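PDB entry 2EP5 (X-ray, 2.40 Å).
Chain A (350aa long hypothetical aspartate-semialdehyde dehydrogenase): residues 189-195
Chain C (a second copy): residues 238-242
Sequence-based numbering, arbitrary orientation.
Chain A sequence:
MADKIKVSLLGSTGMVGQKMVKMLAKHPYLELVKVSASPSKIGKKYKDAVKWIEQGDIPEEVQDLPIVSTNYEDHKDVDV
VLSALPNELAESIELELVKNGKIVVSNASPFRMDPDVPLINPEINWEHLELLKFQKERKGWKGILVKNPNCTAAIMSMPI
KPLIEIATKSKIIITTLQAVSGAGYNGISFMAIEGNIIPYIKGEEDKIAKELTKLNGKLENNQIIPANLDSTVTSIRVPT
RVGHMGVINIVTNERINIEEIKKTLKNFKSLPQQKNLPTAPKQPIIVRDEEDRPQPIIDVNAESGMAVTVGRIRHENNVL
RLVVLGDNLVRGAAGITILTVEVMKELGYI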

# COMPACT_ATOMS: atom_id res chain seq x y z
N SER A 189 9.19 -2.76 -8.43
CA SER A 189 8.86 -3.78 -7.43
C SER A 189 8.07 -3.20 -6.26
O SER A 189 8.14 -2.01 -5.96
CB SER A 189 10.13 -4.44 -6.89
OG SER A 189 10.68 -3.68 -5.83
N PHE A 190 7.32 -4.06 -5.60
CA PHE A 190 6.52 -3.68 -4.44
C PHE A 190 7.40 -3.15 -3.31
O PHE A 190 7.07 -2.15 -2.66
CB PHE A 190 5.73 -4.88 -3.94
CG PHE A 190 4.98 -4.62 -2.68
CD1 PHE A 190 3.76 -3.96 -2.71
CD2 PHE A 190 5.48 -5.04 -1.46
CE1 PHE A 190 3.04 -3.73 -1.54
CE2 PHE A 190 4.77 -4.81 -0.29
CZ PHE A 190 3.55 -4.15 -0.33
N MET A 191 8.50 -3.85 -3.06
CA MET A 191 9.44 -3.49 -2.01
C MET A 191 10.07 -2.11 -2.20
O MET A 191 10.32 -1.39 -1.24
CB MET A 191 10.56 -4.54 -1.94
CG MET A 191 10.11 -5.92 -1.48
SD MET A 191 9.54 -5.92 0.23
CE MET A 191 11.08 -5.64 1.09
N ALA A 192 10.29 -1.74 -3.46
CA ALA A 192 10.92 -0.46 -3.78
C ALA A 192 10.06 0.78 -3.65
O ALA A 192 10.56 1.84 -3.30
CB ALA A 192 11.52 -0.52 -5.18
N ILE A 193 8.76 0.65 -3.91
CA ILE A 193 7.91 1.82 -3.88
C ILE A 193 6.80 1.92 -2.83
O ILE A 193 6.45 3.02 -2.40
CB ILE A 193 7.27 2.05 -5.29
CG1 ILE A 193 6.57 3.40 -5.34
CG2 ILE A 193 6.27 0.95 -5.59
CD1 ILE A 193 7.50 4.59 -5.16
N GLU A 194 6.24 0.80 -2.40
CA GLU A 194 5.15 0.86 -1.43
C GLU A 194 5.50 1.62 -0.14
O GLU A 194 6.56 1.41 0.47
CB GLU A 194 4.62 -0.56 -1.12
CG GLU A 194 5.29 -1.31 0.01
CD GLU A 194 4.75 -0.90 1.36
OE1 GLU A 194 3.55 -0.54 1.42
OE2 GLU A 194 5.51 -0.97 2.35
N GLY A 195 4.60 2.51 0.24
CA GLY A 195 4.80 3.33 1.42
C GLY A 195 6.05 4.17 1.26
O GLY A 195 6.66 4.58 2.24
N VAL C 238 0.49 -11.96 0.46
CA VAL C 238 -0.17 -10.74 0.86
C VAL C 238 0.77 -9.56 0.66
O VAL C 238 2.00 -9.74 0.59
CB VAL C 238 -0.67 -10.84 2.32
CG1 VAL C 238 -1.78 -11.87 2.40
CG2 VAL C 238 0.46 -11.24 3.25
N PRO C 239 0.22 -8.35 0.55
CA PRO C 239 1.01 -7.13 0.35
C PRO C 239 1.65 -6.54 1.60
O PRO C 239 1.35 -5.40 1.99
CB PRO C 239 -0.00 -6.19 -0.30
CG PRO C 239 -1.26 -6.53 0.41
CD PRO C 239 -1.22 -8.06 0.46
N THR C 240 2.52 -7.32 2.23
CA THR C 240 3.23 -6.89 3.43
C THR C 240 4.69 -7.03 3.06
O THR C 240 5.03 -7.82 2.19
CB THR C 240 2.91 -7.79 4.67
OG1 THR C 240 3.35 -9.13 4.43
CG2 THR C 240 1.40 -7.80 4.95
N ARG C 241 5.55 -6.26 3.71
CA ARG C 241 6.98 -6.29 3.40
C ARG C 241 7.73 -7.46 4.01
O ARG C 241 8.34 -8.25 3.30
CB ARG C 241 7.65 -4.99 3.82
CG ARG C 241 7.04 -3.74 3.20
CD ARG C 241 7.85 -2.51 3.57
NE ARG C 241 9.18 -2.55 2.97
CZ ARG C 241 9.50 -1.99 1.81
NH1 ARG C 241 8.59 -1.32 1.12
NH2 ARG C 241 10.74 -2.10 1.34
N VAL C 242 7.70 -7.57 5.33
CA VAL C 242 8.41 -8.64 6.01
C VAL C 242 7.53 -9.29 7.06
O VAL C 242 6.83 -8.60 7.81
CB VAL C 242 9.66 -8.09 6.72
CG1 VAL C 242 10.50 -9.24 7.27
CG2 VAL C 242 10.47 -7.23 5.76

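The polar logic of this contact rests on one side chain, R241(C), reaching the end of a short helix in chain A. F190(A) to I193(A) is helical, and E194(A) is the first residue to leave it, so the last turn runs short of internal donors. F190(A) O is still served from within, accepting from E194(A) N at 3.1 Å. That of M191(A) is answered from across the interface: R241(C) NH2 donates to M191(A) O at 2.7 Å and R241(C) NH1 to the same atom at 2.9 Å, a forked arrangement whose bent angles, 141° and 132°, are the price of sharing one acceptor.

R241(C) NH1 also donates to E194(A) OE2 along an almost straight N-H line, 177°, but at 3.3 Å the bond is weak; it is part of a salt bridge, so opposite charges support it. The carboxylate oxygen lies near the guanidinium plane, while M191(A) SD lies over one face, so the arginine is held by polar atoms and covered by a thioether.

At the helix's other end, S189(A) OG accepts from A192(A) N at 3.1 Å, capping a first turn whose backbone bonds are weak.

Beside this network, F190(A) supplies apolar packing, its CZ 4.1 Å from P239(C) CB. F190(A) CZ is also 3.4 Å from P239(C) O, a carbonyl that gains no hydrogen bond from the ring.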